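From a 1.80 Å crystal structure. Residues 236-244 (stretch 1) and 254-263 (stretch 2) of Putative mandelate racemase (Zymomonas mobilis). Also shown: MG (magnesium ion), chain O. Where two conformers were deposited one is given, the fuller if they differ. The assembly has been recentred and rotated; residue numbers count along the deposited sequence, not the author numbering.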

ATOM      1  N   ASN C 236      16.132 -23.422 -19.450  1.00 16.67           N
ATOM      2  CA  ASN C 236      16.517 -23.573 -18.037  1.00 18.09           C
ATOM      3  C   ASN C 236      17.694 -22.671 -17.637  1.00 19.24           C
ATOM      4  O   ASN C 236      18.807 -23.136 -17.377  1.00 20.53           O
ATOM      5  CB  ASN C 236      16.788 -25.052 -17.686  1.00 18.10           C
ATOM      6  CG  ASN C 236      17.083 -25.268 -16.199  1.00 36.95           C
ATOM      7  OD1 ASN C 236      17.981 -26.037 -15.838  1.00 33.61           O
ATOM      8  ND2 ASN C 236      16.326 -24.588 -15.334  1.00 22.57           N
ATOM      9  N   ILE C 237      17.437 -21.369 -17.612  1.00 13.54           N
ATOM     10  CA  ILE C 237      18.463 -20.383 -17.287  1.00 11.42           C
ATOM     11  C   ILE C 237      18.607 -20.323 -15.769  1.00 13.59           C
ATOM     12  O   ILE C 237      17.620 -20.198 -15.057  1.00 10.46           O
ATOM     13  CB  ILE C 237      18.078 -18.994 -17.879  1.00 14.78           C
ATOM     14  CG1 ILE C 237      17.857 -19.107 -19.392  1.00 17.32           C
ATOM     15  CG2 ILE C 237      19.109 -17.914 -17.528  1.00 12.69           C
ATOM     16  CD1 ILE C 237      19.045 -19.689 -20.148  1.00 15.34           C
ATOM     17  N   PHE C 238      19.845 -20.434 -15.283  1.00 10.59           N
ATOM     18  CA  PHE C 238      20.118 -20.567 -13.857  1.00  8.96           C
ATOM     19  C   PHE C 238      19.745 -19.255 -13.144  1.00 11.93           C
ATOM     20  O   PHE C 238      18.977 -19.251 -12.184  1.00  8.99           O
ATOM     21  CB  PHE C 238      21.612 -20.862 -13.663  1.00  9.73           C
ATOM     22  CG  PHE C 238      21.961 -21.383 -12.305  1.00 10.33           C
ATOM     23  CD1 PHE C 238      21.400 -22.569 -11.828  1.00 14.43           C
ATOM     24  CD2 PHE C 238      22.859 -20.697 -11.502  1.00 14.21           C
ATOM     25  CE1 PHE C 238      21.730 -23.057 -10.575  1.00 17.78           C
ATOM     26  CE2 PHE C 238      23.195 -21.174 -10.227  1.00 16.02           C
ATOM     27  CZ  PHE C 238      22.634 -22.352  -9.764  1.00 12.54           C
ATOM     28  N   PHE C 239      20.296 -18.152 -13.634  1.00 11.99           N
ATOM     29  CA  PHE C 239      19.794 -16.825 -13.304  1.00 12.08           C
ATOM     30  C   PHE C 239      20.143 -15.818 -14.387  1.00 11.07           C
ATOM     31  O   PHE C 239      20.887 -16.137 -15.316  1.00  8.73           O
ATOM     32  CB  PHE C 239      20.158 -16.365 -11.867  1.00  5.47           C
ATOM     33  CG  PHE C 239      21.638 -16.334 -11.533  1.00  7.47           C
ATOM     34  CD1 PHE C 239      22.457 -15.299 -11.995  1.00  9.12           C
ATOM     35  CD2 PHE C 239      22.197 -17.289 -10.690  1.00 11.44           C
ATOM     36  CE1 PHE C 239      23.816 -15.239 -11.650  1.00 14.24           C
ATOM     37  CE2 PHE C 239      23.561 -17.240 -10.349  1.00 13.65           C
ATOM     38  CZ  PHE C 239      24.365 -16.211 -10.837  1.00 12.48           C
ATOM     39  N   TYR C 240      19.596 -14.614 -14.258  1.00  8.95           N
ATOM     40  CA  TYR C 240      19.511 -13.641 -15.345  1.00  7.84           C
ATOM     41  C   TYR C 240      19.971 -12.335 -14.720  1.00 13.39           C
ATOM     42  O   TYR C 240      19.296 -11.800 -13.820  1.00 13.08           O
ATOM     43  CB  TYR C 240      18.034 -13.560 -15.766  1.00  6.97           C
ATOM     44  CG  TYR C 240      17.683 -12.798 -17.039  1.00  9.26           C
ATOM     45  CD1 TYR C 240      18.594 -12.640 -18.086  1.00 12.40           C
ATOM     46  CD2 TYR C 240      16.389 -12.277 -17.200  1.00  7.86           C
ATOM     47  CE1 TYR C 240      18.226 -11.942 -19.264  1.00 12.69           C
ATOM     48  CE2 TYR C 240      16.017 -11.588 -18.352  1.00 10.93           C
ATOM     49  CZ  TYR C 240      16.935 -11.426 -19.377  1.00 16.14           C
ATOM     50  OH  TYR C 240      16.547 -10.754 -20.508  1.00 12.28           O
ATOM     51  N   GLU C 241      21.129 -11.852 -15.162  1.00 11.83           N
ATOM     52  CA  GLU C 241      21.924 -10.860 -14.418  1.00 10.99           C
ATOM     53  C   GLU C 241      21.891  -9.469 -15.063  1.00 11.24           C
ATOM     54  O   GLU C 241      22.043  -9.336 -16.289  1.00  8.98           O
ATOM     55  CB  GLU C 241      23.385 -11.335 -14.266  1.00  9.09           C
ATOM     56  CG  GLU C 241      24.345 -10.223 -13.839  1.00 12.77           C
ATOM     57  CD  GLU C 241      25.783 -10.679 -13.637  1.00 17.36           C
ATOM     58  OE1 GLU C 241      26.023 -11.902 -13.579  1.00 14.49           O
ATOM     59  OE2 GLU C 241      26.675  -9.800 -13.517  1.00 18.94           O
ATOM     60  N   GLU C 242      21.719  -8.441 -14.221  1.00  7.21           N
ATOM     61  CA  GLU C 242      21.785  -7.031 -14.621  1.00  8.17           C
ATOM     62  C   GLU C 242      20.933  -6.712 -15.847  1.00 10.96           C
ATOM     63  O   GLU C 242      21.441  -6.327 -16.902  1.00 11.78           O
ATOM     64  CB  GLU C 242      23.228  -6.565 -14.803  1.00 11.39           C
ATOM     65  CG  GLU C 242      23.964  -6.270 -13.485  1.00 14.88           C
ATOM     66  CD  GLU C 242      24.822  -5.014 -13.587  1.00 17.00           C
ATOM     67  OE1 GLU C 242      25.809  -5.042 -14.350  1.00 20.21           O
ATOM     68  OE2 GLU C 242      24.514  -4.004 -12.911  1.00 16.58           O
ATOM     69  N   ILE C 243      19.624  -6.872 -15.698  1.00  9.70           N
ATOM     70  CA  ILE C 243      18.734  -6.805 -16.850  1.00  7.82           C
ATOM     71  C   ILE C 243      18.283  -5.374 -17.177  1.00  8.03           C
ATOM     72  O   ILE C 243      17.642  -5.135 -18.201  1.00 12.30           O
ATOM     73  CB  ILE C 243      17.534  -7.723 -16.658  1.00 10.84           C
ATOM     74  CG1 ILE C 243      16.626  -7.197 -15.529  1.00 14.39           C
ATOM     75  CG2 ILE C 243      18.014  -9.155 -16.345  1.00 12.27           C
ATOM     76  CD1 ILE C 243      15.288  -7.922 -15.440  1.00 16.25           C
ATOM     77  N   ASN C 244      18.617  -4.426 -16.304  1.00 11.29           N
ATOM     78  CA  ASN C 244      18.296  -3.020 -16.553  1.00 10.12           C
ATOM     79  C   ASN C 244      19.210  -2.068 -15.768  1.00 11.91           C
ATOM     80  O   ASN C 244      20.271  -2.470 -15.280  1.00 15.62           O
ATOM     81  CB  ASN C 244      16.809  -2.751 -16.270  1.00 10.01           C
ATOM     82  CG  ASN C 244      16.482  -2.766 -14.783  1.00 13.30           C
ATOM     83  OD1 ASN C 244      17.219  -3.336 -13.978  1.00 13.77           O
ATOM     84  ND2 ASN C 244      15.383  -2.117 -14.415  1.00 15.22           N
ATOM     85  N   GLU C 254       8.885  -4.613 -11.037  1.00  9.73           N
ATOM     86  CA  GLU C 254       8.002  -4.660 -12.212  1.00  8.54           C
ATOM     87  C   GLU C 254       8.454  -5.713 -13.225  1.00 11.00           C
ATOM     88  O   GLU C 254       7.624  -6.466 -13.751  1.00 14.21           O
ATOM     89  CB  GLU C 254       7.902  -3.289 -12.879  1.00 10.77           C
ATOM     90  CG  GLU C 254       7.466  -2.175 -11.939  1.00 11.28           C
ATOM     91  CD  GLU C 254       6.026  -2.293 -11.441  1.00 27.22           C
ATOM     92  OE1 GLU C 254       5.688  -1.563 -10.485  1.00 26.21           O
ATOM     93  OE2 GLU C 254       5.231  -3.088 -11.994  1.00 17.45           O
ATOM     94  N   ALA C 255       9.763  -5.778 -13.482  1.00 10.21           N
ATOM     95  CA  ALA C 255      10.336  -6.812 -14.355  1.00 12.54           C
ATOM     96  C   ALA C 255       9.996  -8.215 -13.849  1.00 12.75           C
ATOM     97  O   ALA C 255       9.571  -9.084 -14.629  1.00 13.71           O
ATOM     98  CB  ALA C 255      11.860  -6.640 -14.474  1.00 11.16           C
ATOM     99  N   LYS C 256      10.171  -8.430 -12.548  1.00 10.17           N
ATOM    100  CA  LYS C 256       9.951  -9.760 -11.952  1.00 10.88           C
ATOM    101  C   LYS C 256       8.510 -10.246 -12.084  1.00 14.00           C
ATOM    102  O   LYS C 256       8.267 -11.449 -12.152  1.00 11.05           O
ATOM    103  CB  LYS C 256      10.386  -9.802 -10.489  1.00 10.92           C
ATOM    104  CG  LYS C 256      10.232 -11.181  -9.843  1.00 16.56           C
ATOM    105  CD  LYS C 256      10.865 -11.253  -8.454  1.00 14.57           C
ATOM    106  CE  LYS C 256      12.284 -11.811  -8.523  1.00 12.43           C
ATOM    107  NZ  LYS C 256      12.253 -13.279  -8.824  1.00 11.42           N
ATOM    108  N   LYS C 257       7.552  -9.316 -12.143  1.00  9.51           N
ATOM    109  CA  LYS C 257       6.166  -9.690 -12.441  1.00 10.46           C
ATOM    110  C   LYS C 257       6.003 -10.502 -13.739  1.00 11.86           C
ATOM    111  O   LYS C 257       5.114 -11.341 -13.832  1.00 12.87           O
ATOM    112  CB  LYS C 257       5.238  -8.472 -12.474  1.00 11.51           C
ATOM    113  CG  LYS C 257       5.110  -7.736 -11.139  1.00 14.83           C
ATOM    114  CD  LYS C 257       4.271  -6.469 -11.294  1.00  9.76           C
ATOM    115  CE  LYS C 257       4.118  -5.758  -9.936  1.00 13.62           C
ATOM    116  NZ  LYS C 257       3.446  -4.447 -10.102  1.00 14.00           N
ATOM    117  N   LYS C 258       6.869 -10.253 -14.719  0.50  9.04           N
ATOM    118  CA  LYS C 258       6.715 -10.863 -16.039  0.50 12.33           C
ATOM    119  C   LYS C 258       7.851 -11.818 -16.408  0.50 13.02           C
ATOM    120  O   LYS C 258       7.879 -12.333 -17.526  0.50  9.20           O
ATOM    121  CB  LYS C 258       6.562  -9.783 -17.123  0.50  9.08           C
ATOM    122  CG  LYS C 258       5.419  -8.793 -16.890  0.50 16.10           C
ATOM    123  CD  LYS C 258       4.060  -9.440 -17.080  0.50 16.59           C
ATOM    124  CE  LYS C 258       2.990  -8.376 -17.344  0.50 23.94           C
ATOM    125  NZ  LYS C 258       1.729  -8.980 -17.844  0.50  8.78           N
ATOM    126  N   ILE C 259       8.778 -12.048 -15.475  1.00  9.73           N
ATOM    127  CA  ILE C 259       9.966 -12.890 -15.733  1.00 11.03           C
ATOM    128  C   ILE C 259       9.996 -14.014 -14.703  1.00 12.42           C
ATOM    129  O   ILE C 259       9.948 -13.753 -13.501  1.00 12.76           O
ATOM    130  CB  ILE C 259      11.313 -12.082 -15.682  1.00 10.08           C
ATOM    131  CG1 ILE C 259      11.376 -11.035 -16.800  1.00  9.45           C
ATOM    132  CG2 ILE C 259      12.558 -13.045 -15.750  1.00  9.90           C
ATOM    133  CD1 ILE C 259      12.544 -10.059 -16.674  1.00 11.71           C
ATOM    134  N   ASP C 260      10.071 -15.261 -15.150  0.50 14.95           N
ATOM    135  CA  ASP C 260      10.105 -16.368 -14.195  0.50 17.86           C
ATOM    136  C   ASP C 260      11.507 -16.847 -13.819  0.50 16.91           C
ATOM    137  O   ASP C 260      11.685 -17.550 -12.815  0.50 15.42           O
ATOM    138  CB  ASP C 260       9.201 -17.512 -14.653  0.50 21.42           C
ATOM    139  CG  ASP C 260       7.728 -17.192 -14.456  0.50 31.53           C
ATOM    140  OD1 ASP C 260       7.393 -16.577 -13.420  0.50 18.34           O
ATOM    141  OD2 ASP C 260       6.912 -17.529 -15.339  0.50 25.14           O
ATOM    142  N   ILE C 261      12.498 -16.440 -14.608  1.00 13.38           N
ATOM    143  CA  ILE C 261      13.879 -16.871 -14.386  1.00 11.50           C
ATOM    144  C   ILE C 261      14.364 -16.074 -13.161  1.00 11.07           C
ATOM    145  O   ILE C 261      14.076 -14.875 -13.077  1.00  9.16           O
ATOM    146  CB  ILE C 261      14.765 -16.457 -15.588  1.00 14.72           C
ATOM    147  CG1 ILE C 261      14.214 -16.994 -16.922  1.00 15.00           C
ATOM    148  CG2 ILE C 261      16.214 -16.858 -15.369  1.00  8.35           C
ATOM    149  CD1 ILE C 261      14.908 -16.405 -18.129  1.00 15.83           C
ATOM    150  N   PRO C 262      15.095 -16.721 -12.220  1.00 10.16           N
ATOM    151  CA  PRO C 262      15.649 -15.956 -11.089  1.00 10.89           C
ATOM    152  C   PRO C 262      16.510 -14.784 -11.537  1.00 11.27           C
ATOM    153  O   PRO C 262      17.259 -14.887 -12.516  1.00  8.43           O
ATOM    154  CB  PRO C 262      16.515 -16.976 -10.338  1.00  8.84           C
ATOM    155  CG  PRO C 262      15.886 -18.325 -10.702  1.00 12.85           C
ATOM    156  CD  PRO C 262      15.458 -18.151 -12.153  1.00 11.79           C
ATOM    157  N   LEU C 263      16.385 -13.671 -10.823  1.00  9.44           N
ATOM    158  CA  LEU C 263      17.101 -12.437 -11.179  1.00 10.30           C
ATOM    159  C   LEU C 263      18.323 -12.217 -10.296  1.00  9.95           C
ATOM    160  O   LEU C 263      18.301 -12.510  -9.090  1.00  9.07           O
ATOM    161  CB  LEU C 263      16.173 -11.221 -11.091  1.00  8.40           C
ATOM    162  CG  LEU C 263      14.924 -11.260 -11.982  1.00 13.49           C
ATOM    163  CD1 LEU C 263      14.187  -9.907 -11.890  1.00 10.01           C
ATOM    164  CD2 LEU C 263      15.331 -11.558 -13.435  1.00 13.35           C
TER
HETATM  165 MG    MG O 402      28.064  -8.570 -14.476  1.00  8.25          MG
HETATM  166  O   HOH W   1      26.683  -7.118 -15.414  1.00 20.96           O
HETATM  167  O   HOH W   2      29.779  -7.310 -15.506  1.00 27.07           O
HETATM  168  O   HOH W   3      29.724  -9.734 -13.947  1.00 25.01           O

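Backbone contacts fix the register of this small interface. Y240 and L263 pair as a parallel beta bridge, their CA atoms 5.0 Å apart, and Y240 N donates to P262 O at 2.9 Å. An N-H...O angle of 128° makes this bond weak despite its short length. The same carbonyl receives a CA-H...O contact, with F239 CA 3.3 Å from P262 O, and a second runs the other way, L263 CA lying 3.5 Å from Y240 O. Proline has no amide hydrogen to give, but its carbonyl remains a full acceptor.

Apolar packing supplies the rest. The side chains of Y240 and L263 lie on the same face of the sheet, and Y240 CD2 approaches L263 CD2 to 4.0 Å. The tyrosine ring offers a broad carbon surface: I259 CD1 sits at its edge, near the ring plane, 4.1 Å from Y240 CE2, while Y240 CB meets I261 CG2 at 3.8 Å. Its hydroxyl is hydrogen-bonded elsewhere in the structure, so a polar group can be buried here without being left unsatisfied. I261 also reaches I237, CG2 to CG2 at 3.8 Å; branching at CB puts these methyls close to the backbone. P262 lays its compact ring against the chain, with P262 CG 3.6 Å from F238 O and P262 CB 4.0 Å from F239 CB.

I243, with chi1 in p and chi2 in t, extends one methyl into a cluster: I243 CD1 is 3.7 Å from I259 CD1, 3.8 Å from A255 CB and 4.2 Å from L263 CD2. The small alanine lets the helix contribute a methyl to this cluster.

Charged groups serve other ends. E241 points away from stretch 2, and its OE2 binds MG at 2.1 Å, while K257 NZ forms a salt bridge with E254 OE2 at 2.9 Å within the second stretch.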